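Local coordinates for protein lipocalin (Argas monolakensis, PDB 3BRN) that binds serotonin inside a lipocalin beta barrel and probably serves the tick as a scavenger of biogenic amines, at residues A[115-120]-A[127-132]. Numbering follows the deposited sequence.
Sequences YELWVH and QSYGCC. With SRO (serotonin), chain C.
Val119 puts its CG2 methyl squarely over one face of the Tyr129 ring, a CH-pi contact with 3.9 Å from CG2 to the ring centroid and only 10° off the normal. It is the outer wall of a lipocalin barrel meeting the start of the helix that packs against it: strand 115-120 gives one side, and the turn leading into helix 131-140 the other. With CG1 anti to the backbone N (chi1 -171°) and CG2 beside it, both methyls face the ring: Val119 CG1 lies on the same face, past the CD1-CE1 bond, 3.7 Å from Tyr129 CD1 and CE1. Leu117, two residues back on the same side of the strand, splits its branches: CD2 comes obliquely to Tyr129 CD2, while CD1 presses on Cys132 CB at 3.5 Å, tighter than usual for two carbons. No hydrogen bond joins the two segments, but the tyrosine hydroxyl is held by Arg30 NE and Ile124 O, and the disulfide from Cys132 to Cys105 ties the helix start to the neighbouring strand 105-109. Trp118 points the opposite way, into the barrel, where serotonin stands steeply off one indole face, its CD1 3.3 Å from Trp118 CE2. Glu116, on that inner side too, helps fix the rotation of the indole: Trp118 NE1 donates to Glu116 OE1 at 2.8 Å, with the acceptor nearly in the ring plane but the N-H arriving 40° out of the carboxylate plane.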
ATOM      1  N   TYR A 115      -9.673  -3.634  -4.569  1.00 31.28           N
ATOM      2  CA  TYR A 115      -9.133  -3.749  -3.247  1.00 30.46           C
ATOM      3  C   TYR A 115      -7.688  -4.186  -3.217  1.00 28.63           C
ATOM      4  O   TYR A 115      -7.278  -4.926  -4.034  1.00 25.73           O
ATOM      5  CB  TYR A 115     -10.005  -4.644  -2.366  1.00 30.02           C
ATOM      6  CG  TYR A 115     -11.408  -4.148  -2.294  1.00 34.23           C
ATOM      7  CD1 TYR A 115     -11.701  -3.035  -1.588  1.00 32.34           C
ATOM      8  CD2 TYR A 115     -12.414  -4.749  -3.003  1.00 38.61           C
ATOM      9  CE1 TYR A 115     -12.941  -2.555  -1.544  1.00 49.34           C
ATOM     10  CE2 TYR A 115     -13.679  -4.268  -2.966  1.00 40.86           C
ATOM     11  CZ  TYR A 115     -13.938  -3.168  -2.235  1.00 48.10           C
ATOM     12  OH  TYR A 115     -15.149  -2.620  -2.153  1.00 46.80           O
ATOM     13  N   GLU A 116      -6.962  -3.752  -2.206  1.00 30.83           N
ATOM     14  CA  GLU A 116      -5.510  -3.924  -2.168  1.00 31.02           C
ATOM     15  C   GLU A 116      -5.033  -4.234  -0.766  1.00 28.92           C
ATOM     16  O   GLU A 116      -5.444  -3.581   0.196  1.00 27.72           O
ATOM     17  CB  GLU A 116      -4.820  -2.637  -2.630  1.00 30.50           C
ATOM     18  CG  GLU A 116      -5.137  -2.270  -4.085  1.00 34.47           C
ATOM     19  CD  GLU A 116      -4.493  -0.962  -4.516  1.00 43.31           C
ATOM     20  OE1 GLU A 116      -4.007  -0.213  -3.633  1.00 40.35           O
ATOM     21  OE2 GLU A 116      -4.564  -0.638  -5.724  1.00 38.85           O
ATOM     22  N   LEU A 117      -4.068  -5.134  -0.675  1.00 28.15           N
ATOM     23  CA  LEU A 117      -3.374  -5.358   0.581  1.00 29.41           C
ATOM     24  C   LEU A 117      -1.925  -4.935   0.384  1.00 30.36           C
ATOM     25  O   LEU A 117      -1.227  -5.502  -0.450  1.00 32.15           O
ATOM     26  CB  LEU A 117      -3.442  -6.844   0.951  1.00 29.55           C
ATOM     27  CG  LEU A 117      -2.601  -7.306   2.146  1.00 35.29           C
ATOM     28  CD1 LEU A 117      -3.067  -6.650   3.431  1.00 29.49           C
ATOM     29  CD2 LEU A 117      -2.675  -8.828   2.262  1.00 30.74           C
ATOM     30  N   TRP A 118      -1.477  -3.988   1.177  1.00 29.04           N
ATOM     31  CA  TRP A 118      -0.111  -3.538   1.149  1.00 28.45           C
ATOM     32  C   TRP A 118       0.587  -3.986   2.406  1.00 30.77           C
ATOM     33  O   TRP A 118       0.022  -3.924   3.446  1.00 31.89           O
ATOM     34  CB  TRP A 118      -0.046  -2.041   0.991  1.00 28.21           C
ATOM     35  CG  TRP A 118      -0.536  -1.482  -0.255  1.00 26.49           C
ATOM     36  CD1 TRP A 118      -1.799  -1.283  -0.586  1.00 27.25           C
ATOM     37  CD2 TRP A 118       0.239  -1.042  -1.351  1.00 30.76           C
ATOM     38  NE1 TRP A 118      -1.895  -0.742  -1.807  1.00 30.20           N
ATOM     39  CE2 TRP A 118      -0.642  -0.591  -2.317  1.00 33.64           C
ATOM     40  CE3 TRP A 118       1.594  -0.994  -1.620  1.00 35.19           C
ATOM     41  CZ2 TRP A 118      -0.215  -0.063  -3.509  1.00 30.14           C
ATOM     42  CZ3 TRP A 118       2.002  -0.487  -2.808  1.00 32.61           C
ATOM     43  CH2 TRP A 118       1.118  -0.023  -3.731  1.00 33.61           C
ATOM     44  N   VAL A 119       1.805  -4.491   2.294  1.00 34.31           N
ATOM     45  CA  VAL A 119       2.526  -4.994   3.468  1.00 29.51           C
ATOM     46  C   VAL A 119       3.929  -4.405   3.555  1.00 32.79           C
ATOM     47  O   VAL A 119       4.634  -4.303   2.550  1.00 31.16           O
ATOM     48  CB  VAL A 119       2.585  -6.543   3.510  1.00 36.54           C
ATOM     49  CG1 VAL A 119       3.159  -7.026   4.853  1.00 30.61           C
ATOM     50  CG2 VAL A 119       1.207  -7.135   3.287  1.00 30.86           C
ATOM     51  N   HIS A 120       4.272  -3.910   4.745  1.00 35.11           N
ATOM     52  CA  HIS A 120       5.573  -3.308   5.008  1.00 36.47           C
ATOM     53  C   HIS A 120       6.711  -4.306   4.776  1.00 35.06           C
ATOM     54  O   HIS A 120       6.573  -5.489   5.074  1.00 31.50           O
ATOM     55  CB  HIS A 120       5.614  -2.794   6.451  1.00 31.88           C
ATOM     56  CG  HIS A 120       6.782  -1.911   6.745  1.00 35.39           C
ATOM     57  ND1 HIS A 120       7.926  -2.376   7.353  1.00 36.23           N
ATOM     58  CD2 HIS A 120       7.017  -0.614   6.439  1.00 39.27           C
ATOM     59  CE1 HIS A 120       8.823  -1.408   7.394  1.00 35.35           C
ATOM     60  NE2 HIS A 120       8.297  -0.328   6.847  1.00 40.62           N
ATOM     61  N   GLN A 127       4.106 -15.582   7.420  1.00 56.33           N
ATOM     62  CA  GLN A 127       3.175 -16.578   6.904  1.00 60.06           C
ATOM     63  C   GLN A 127       1.732 -16.080   6.879  1.00 61.65           C
ATOM     64  O   GLN A 127       0.904 -16.594   6.126  1.00 61.34           O
ATOM     65  CB  GLN A 127       3.285 -17.889   7.685  1.00 57.80           C
ATOM     66  CG  GLN A 127       4.631 -18.574   7.520  1.00 68.63           C
ATOM     67  CD  GLN A 127       5.077 -18.615   6.068  1.00 77.17           C
ATOM     68  OE1 GLN A 127       4.446 -19.256   5.227  1.00 74.82           O
ATOM     69  NE2 GLN A 127       6.165 -17.916   5.765  1.00 73.17           N
ATOM     70  N   SER A 128       1.434 -15.074   7.693  1.00 59.33           N
ATOM     71  CA  SER A 128       0.087 -14.511   7.731  1.00 60.44           C
ATOM     72  C   SER A 128       0.156 -13.045   8.120  1.00 53.71           C
ATOM     73  O   SER A 128       0.957 -12.662   8.967  1.00 58.33           O
ATOM     74  CB  SER A 128      -0.797 -15.278   8.718  1.00 62.08           C
ATOM     75  OG  SER A 128      -0.426 -14.991  10.056  1.00 66.06           O
ATOM     76  N   TYR A 129      -0.711 -12.233   7.527  1.00 49.10           N
ATOM     77  CA  TYR A 129      -0.651 -10.799   7.746  1.00 44.77           C
ATOM     78  C   TYR A 129      -1.686 -10.336   8.770  1.00 47.86           C
ATOM     79  O   TYR A 129      -2.033  -9.157   8.839  1.00 50.03           O
ATOM     80  CB  TYR A 129      -0.770 -10.057   6.412  1.00 45.90           C
ATOM     81  CG  TYR A 129       0.265 -10.504   5.381  1.00 37.71           C
ATOM     82  CD1 TYR A 129       1.629 -10.287   5.593  1.00 43.07           C
ATOM     83  CD2 TYR A 129      -0.124 -11.110   4.192  1.00 35.82           C
ATOM     84  CE1 TYR A 129       2.575 -10.683   4.657  1.00 42.18           C
ATOM     85  CE2 TYR A 129       0.806 -11.517   3.256  1.00 37.13           C
ATOM     86  CZ  TYR A 129       2.156 -11.316   3.498  1.00 37.58           C
ATOM     87  OH  TYR A 129       3.084 -11.701   2.549  1.00 36.68           O
ATOM     88  N   GLY A 130      -2.175 -11.282   9.567  1.00 46.80           N
ATOM     89  CA  GLY A 130      -3.037 -10.974  10.700  1.00 37.79           C
ATOM     90  C   GLY A 130      -4.322 -10.256  10.349  1.00 38.75           C
ATOM     91  O   GLY A 130      -5.107 -10.735   9.535  1.00 36.54           O
ATOM     92  N   CYS A 131      -4.571  -9.132  11.012  1.00 36.93           N
ATOM     93  CA  CYS A 131      -5.845  -8.440  10.859  1.00 39.80           C
ATOM     94  C   CYS A 131      -6.078  -7.926   9.455  1.00 37.67           C
ATOM     95  O   CYS A 131      -7.207  -7.712   9.059  1.00 36.15           O
ATOM     96  CB  CYS A 131      -5.973  -7.303  11.861  1.00 41.59           C
ATOM     97  SG  CYS A 131      -6.417  -7.902  13.494  1.00 50.13           S
ATOM     98  N   CYS A 132      -5.005  -7.655   8.729  1.00 36.25           N
ATOM     99  CA  CYS A 132      -5.150  -7.177   7.369  1.00 42.40           C
ATOM    100  C   CYS A 132      -5.628  -8.274   6.455  1.00 38.67           C
ATOM    101  O   CYS A 132      -6.323  -7.995   5.496  1.00 38.07           O
ATOM    102  CB  CYS A 132      -3.861  -6.576   6.835  1.00 42.67           C
ATOM    103  SG  CYS A 132      -3.461  -4.990   7.559  1.00 53.05           S
TER
HETATM  104  OH  SRO C 158       2.608   6.956  -0.606  1.00 30.72           O
HETATM  105  CZ3 SRO C 158       1.622   6.042  -0.890  1.00 20.96           C
HETATM  106  CH2 SRO C 158       0.831   6.282  -2.011  1.00 22.30           C
HETATM  107  CZ2 SRO C 158      -0.108   5.334  -2.425  1.00 29.99           C
HETATM  108  CE2 SRO C 158      -0.255   4.204  -1.633  1.00 20.32           C
HETATM  109  NE1 SRO C 158      -1.074   3.123  -1.667  1.00 19.00           N
HETATM  110  CD1 SRO C 158      -0.766   2.295  -0.642  1.00 18.43           C
HETATM  111  CG  SRO C 158       0.265   2.872   0.102  1.00 20.61           C
HETATM  112  CD2 SRO C 158       0.562   4.081  -0.522  1.00 25.20           C
HETATM  113  CE3 SRO C 158       1.458   4.970  -0.175  1.00 28.32           C
HETATM  114  CB  SRO C 158       0.883   2.302   1.355  1.00 25.24           C
HETATM  115  CA  SRO C 158       0.549   3.191   2.570  1.00 24.56           C
HETATM  116  NZ  SRO C 158       1.303   2.700   3.728  1.00 24.95           N